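Local coordinates for probable transcriptional regulator, ArsR family protein (Rhodococcus sp. RHA1, PDB 3F6O) that probably binds DNA as a transcription factor of the ArsR family, built as a dimer of winged helix-turn-helix subunits, at residues A2-F12 with P78-E88. Residues are numbered along the deposited sequence; the frame is centred on the assembly and turned at random.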
loop_
_atom_site.group_PDB
_atom_site.type_symbol
_atom_site.label_atom_id
_atom_site.label_comp_id
_atom_site.label_asym_id
_atom_site.label_seq_id
_atom_site.Cartn_x
_atom_site.Cartn_y
_atom_site.Cartn_z
ATOM N N ALA A 2 -15.502 -8.442 -1.057
ATOM C CA ALA A 2 -14.127 -7.933 -0.889
ATOM C C ALA A 2 -13.508 -8.435 0.419
ATOM O O ALA A 2 -14.239 -8.678 1.381
ATOM C CB ALA A 2 -14.122 -6.382 -0.913
ATOM N N GLN A 3 -12.180 -8.591 0.449
ATOM C CA GLN A 3 -11.436 -8.931 1.689
ATOM C C GLN A 3 -11.815 -7.941 2.797
ATOM O O GLN A 3 -12.093 -6.791 2.494
ATOM C CB GLN A 3 -9.916 -8.861 1.472
ATOM C CG GLN A 3 -9.413 -9.154 0.048
ATOM C CD GLN A 3 -7.877 -9.040 -0.083
ATOM O OE1 GLN A 3 -7.127 -9.610 0.747
ATOM N NE2 GLN A 3 -7.402 -8.316 -1.136
ATOM N N TYR A 4 -11.832 -8.366 4.065
ATOM C CA TYR A 4 -12.141 -7.433 5.185
ATOM C C TYR A 4 -11.073 -6.335 5.211
ATOM O O TYR A 4 -9.898 -6.627 4.966
ATOM C CB TYR A 4 -12.133 -8.157 6.527
ATOM C CG TYR A 4 -13.301 -9.097 6.740
ATOM C CD1 TYR A 4 -14.617 -8.648 6.589
ATOM C CD2 TYR A 4 -13.090 -10.424 7.124
ATOM C CE1 TYR A 4 -15.702 -9.508 6.795
ATOM C CE2 TYR A 4 -14.168 -11.304 7.316
ATOM C CZ TYR A 4 -15.470 -10.831 7.150
ATOM O OH TYR A 4 -16.565 -11.663 7.358
ATOM N N PRO A 5 -11.472 -5.083 5.499
ATOM C CA PRO A 5 -10.491 -3.996 5.399
ATOM C C PRO A 5 -9.319 -4.102 6.370
ATOM O O PRO A 5 -8.198 -3.761 6.002
ATOM C CB PRO A 5 -11.323 -2.728 5.655
ATOM C CG PRO A 5 -12.561 -3.200 6.374
ATOM C CD PRO A 5 -12.815 -4.597 5.889
ATOM N N GLU A 6 -9.544 -4.615 7.580
ATOM C CA GLU A 6 -8.483 -4.649 8.587
ATOM C C GLU A 6 -7.256 -5.481 8.187
ATOM O O GLU A 6 -6.129 -5.200 8.631
ATOM C CB GLU A 6 -9.023 -5.122 9.952
ATOM C CG GLU A 6 -9.726 -6.498 9.942
ATOM C CD GLU A 6 -11.239 -6.390 9.830
ATOM O OE1 GLU A 6 -11.956 -7.202 10.448
ATOM O OE2 GLU A 6 -11.743 -5.478 9.151
ATOM N N GLN A 7 -7.468 -6.493 7.356
ATOM C CA GLN A 7 -6.360 -7.268 6.815
ATOM C C GLN A 7 -5.484 -6.424 5.863
ATOM O O GLN A 7 -4.234 -6.469 5.920
ATOM C CB GLN A 7 -6.885 -8.559 6.155
ATOM C CG GLN A 7 -7.378 -9.621 7.199
ATOM C CD GLN A 7 -6.232 -10.499 7.763
ATOM O OE1 GLN A 7 -5.711 -10.278 8.871
ATOM N NE2 GLN A 7 -5.817 -11.468 6.975
ATOM N N LEU A 8 -6.129 -5.602 5.037
ATOM C CA LEU A 8 -5.381 -4.786 4.082
ATOM C C LEU A 8 -4.668 -3.581 4.699
ATOM O O LEU A 8 -3.634 -3.173 4.221
ATOM C CB LEU A 8 -6.271 -4.345 2.924
ATOM C CG LEU A 8 -6.763 -5.436 1.968
ATOM C CD1 LEU A 8 -7.888 -4.848 1.148
ATOM C CD2 LEU A 8 -5.644 -5.985 1.055
ATOM N N ASN A 9 -5.235 -2.988 5.745
ATOM C CA ASN A 9 -4.620 -1.823 6.360
ATOM C C ASN A 9 -3.152 -2.022 6.696
ATOM O O ASN A 9 -2.296 -1.223 6.284
ATOM C CB ASN A 9 -5.372 -1.444 7.639
ATOM C CG ASN A 9 -6.824 -1.070 7.382
ATOM O OD1 ASN A 9 -7.219 -0.711 6.256
ATOM N ND2 ASN A 9 -7.632 -1.150 8.433
ATOM N N GLY A 10 -2.852 -3.098 7.427
ATOM C CA GLY A 10 -1.480 -3.339 7.855
ATOM C C GLY A 10 -0.558 -3.753 6.713
ATOM O O GLY A 10 0.625 -3.450 6.723
ATOM N N ILE A 11 -1.098 -4.491 5.754
ATOM C CA ILE A 11 -0.336 -4.909 4.566
ATOM C C ILE A 11 0.152 -3.675 3.797
ATOM O O ILE A 11 1.321 -3.564 3.450
ATOM C CB ILE A 11 -1.185 -5.870 3.694
ATOM C CG1 ILE A 11 -1.183 -7.282 4.324
ATOM C CG2 ILE A 11 -0.693 -5.925 2.227
ATOM C CD1 ILE A 11 -2.203 -8.189 3.678
ATOM N N PHE A 12 -0.749 -2.738 3.544
ATOM C CA PHE A 12 -0.353 -1.527 2.852
ATOM C C PHE A 12 0.507 -0.596 3.723
ATOM O O PHE A 12 1.457 -0.017 3.225
ATOM C CB PHE A 12 -1.575 -0.798 2.312
ATOM C CG PHE A 12 -2.174 -1.436 1.112
ATOM C CD1 PHE A 12 -1.424 -1.604 -0.050
ATOM C CD2 PHE A 12 -3.507 -1.799 1.111
ATOM C CE1 PHE A 12 -2.011 -2.180 -1.173
ATOM C CE2 PHE A 12 -4.106 -2.365 -0.025
ATOM C CZ PHE A 12 -3.349 -2.553 -1.163
ATOM N N PRO A 78 0.659 -11.760 1.361
ATOM C CA PRO A 78 0.339 -10.333 1.170
ATOM C C PRO A 78 0.457 -9.851 -0.287
ATOM O O PRO A 78 -0.271 -8.950 -0.690
ATOM C CB PRO A 78 1.330 -9.624 2.107
ATOM C CG PRO A 78 1.630 -10.680 3.190
ATOM C CD PRO A 78 1.742 -11.942 2.350
ATOM N N PHE A 79 1.374 -10.428 -1.063
ATOM C CA PHE A 79 1.459 -10.109 -2.503
ATOM C C PHE A 79 0.141 -10.393 -3.204
ATOM O O PHE A 79 -0.343 -9.600 -4.019
ATOM C CB PHE A 79 2.593 -10.904 -3.170
ATOM C CG PHE A 79 3.963 -10.376 -2.868
ATOM C CD1 PHE A 79 4.748 -10.972 -1.892
ATOM C CD2 PHE A 79 4.482 -9.293 -3.575
ATOM C CE1 PHE A 79 6.012 -10.506 -1.614
ATOM C CE2 PHE A 79 5.748 -8.802 -3.305
ATOM C CZ PHE A 79 6.532 -9.402 -2.332
ATOM N N THR A 80 -0.442 -11.533 -2.855
ATOM C CA THR A 80 -1.692 -11.982 -3.404
ATOM C C THR A 80 -2.797 -11.032 -3.017
ATOM O O THR A 80 -3.609 -10.645 -3.876
ATOM C CB THR A 80 -1.955 -13.446 -2.961
ATOM O OG1 THR A 80 -0.978 -14.282 -3.603
ATOM C CG2 THR A 80 -3.378 -13.912 -3.333
ATOM N N ALA A 81 -2.809 -10.613 -1.751
ATOM C CA ALA A 81 -3.821 -9.659 -1.270
ATOM C C ALA A 81 -3.793 -8.322 -2.035
ATOM O O ALA A 81 -4.854 -7.795 -2.451
ATOM C CB ALA A 81 -3.662 -9.429 0.237
ATOM N N VAL A 82 -2.587 -7.772 -2.205
ATOM C CA VAL A 82 -2.374 -6.494 -2.912
ATOM C C VAL A 82 -2.838 -6.621 -4.383
ATOM O O VAL A 82 -3.640 -5.802 -4.899
ATOM C CB VAL A 82 -0.876 -6.019 -2.843
ATOM C CG1 VAL A 82 -0.654 -4.782 -3.741
ATOM C CG2 VAL A 82 -0.445 -5.705 -1.413
ATOM N N GLU A 83 -2.345 -7.667 -5.043
ATOM C CA GLU A 83 -2.796 -8.014 -6.392
ATOM C C GLU A 83 -4.317 -8.074 -6.513
ATOM O O GLU A 83 -4.895 -7.474 -7.436
ATOM C CB GLU A 83 -2.177 -9.342 -6.827
ATOM C CG GLU A 83 -0.901 -9.166 -7.572
ATOM C CD GLU A 83 -0.475 -10.454 -8.282
ATOM N N ALA A 84 -4.954 -8.770 -5.572
ATOM C CA ALA A 84 -6.406 -8.928 -5.527
ATOM C C ALA A 84 -7.144 -7.582 -5.406
ATOM O O ALA A 84 -8.124 -7.342 -6.120
ATOM C CB ALA A 84 -6.796 -9.848 -4.365
ATOM N N TRP A 85 -6.675 -6.703 -4.509
ATOM C CA TRP A 85 -7.356 -5.429 -4.319
ATOM C C TRP A 85 -7.201 -4.583 -5.579
ATOM O O TRP A 85 -8.174 -3.966 -6.046
ATOM C CB TRP A 85 -6.830 -4.653 -3.086
ATOM C CG TRP A 85 -7.555 -3.347 -2.894
ATOM C CD1 TRP A 85 -8.724 -3.154 -2.227
ATOM C CD2 TRP A 85 -7.169 -2.060 -3.418
ATOM N NE1 TRP A 85 -9.102 -1.820 -2.302
ATOM C CE2 TRP A 85 -8.154 -1.134 -3.022
ATOM C CE3 TRP A 85 -6.077 -1.605 -4.191
ATOM C CZ2 TRP A 85 -8.088 0.227 -3.361
ATOM C CZ3 TRP A 85 -6.012 -0.240 -4.521
ATOM C CH2 TRP A 85 -7.016 0.648 -4.111
ATOM N N LEU A 86 -5.983 -4.535 -6.109
ATOM C CA LEU A 86 -5.700 -3.769 -7.327
ATOM C C LEU A 86 -6.589 -4.226 -8.471
ATOM O O LEU A 86 -7.212 -3.408 -9.135
ATOM C CB LEU A 86 -4.258 -3.972 -7.766
ATOM C CG LEU A 86 -3.170 -3.097 -7.166
ATOM C CD1 LEU A 86 -1.826 -3.763 -7.483
ATOM C CD2 LEU A 86 -3.241 -1.653 -7.702
ATOM N N ALA A 87 -6.625 -5.539 -8.697
ATOM C CA ALA A 87 -7.377 -6.142 -9.795
ATOM C C ALA A 87 -8.858 -5.792 -9.718
ATOM O O ALA A 87 -9.503 -5.568 -10.743
ATOM C CB ALA A 87 -7.177 -7.662 -9.788
ATOM N N GLU A 88 -9.392 -5.756 -8.502
ATOM C CA GLU A 88 -10.777 -5.406 -8.254
ATOM C C GLU A 88 -11.081 -3.976 -8.726
ATOM O O GLU A 88 -12.119 -3.731 -9.343
ATOM C CB GLU A 88 -11.099 -5.599 -6.771
ATOM C CG GLU A 88 -12.261 -4.767 -6.244
ATOM C CD GLU A 88 -12.547 -5.039 -4.771
ATOM O OE1 GLU A 88 -13.142 -6.117 -4.495
ATOM O OE2 GLU A 88 -12.211 -4.178 -3.901
#
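Helix 5-12 crosses helix 78-88 at -110° with the axes 10.4 Å apart, so that I11 faces P78 and L8 faces A81, while the extended residues leading into the first helix pass W85, A2 nearest it. At the crossing I11 spans one turn of the partner, from P78 to V82. Its CD1 lies 3.9 Å from A81 CB and also meets the P78 ring; chi1 of -78° leaves CG2 anti to the backbone N, and the I11 and V82 side chains run past each other in opposite directions, I11 CG2 3.7 Å from V82 CG2. L8 spreads its two methyls one turn earlier, CD2 against A81 and CD1 3.9 Å from W85 CD1. F12 reaches in with the far end of its ring: CE1 touches both V82 methyls, and the ring edge points at the W85 six-membered ring in an offset edge-to-face pair, planes at 77° and centroids 5.9 Å apart. The polar link comes from Q3, whose chain, extended beyond CG, carries NE2 to the backbone O of A81 (2.9 Å). That oxygen lies nearly in the Q3 amide plane and also accepts the helical bond from W85 N, which arrives from the opposite face of the carbonyl plane. Beyond it, A2 CB rests against the E88 carboxylate. The contact packs the first helix of the winged helix-turn-helix subunit onto its last, helix 77-94. W60, just ahead of strand 61-66, packs on P78 and V82 and donates to I11 O; from the second subunit, L15 packs on F12 and R21 hydrogen-bonds to N9 OD1, placing this helix pair at the dimer interface.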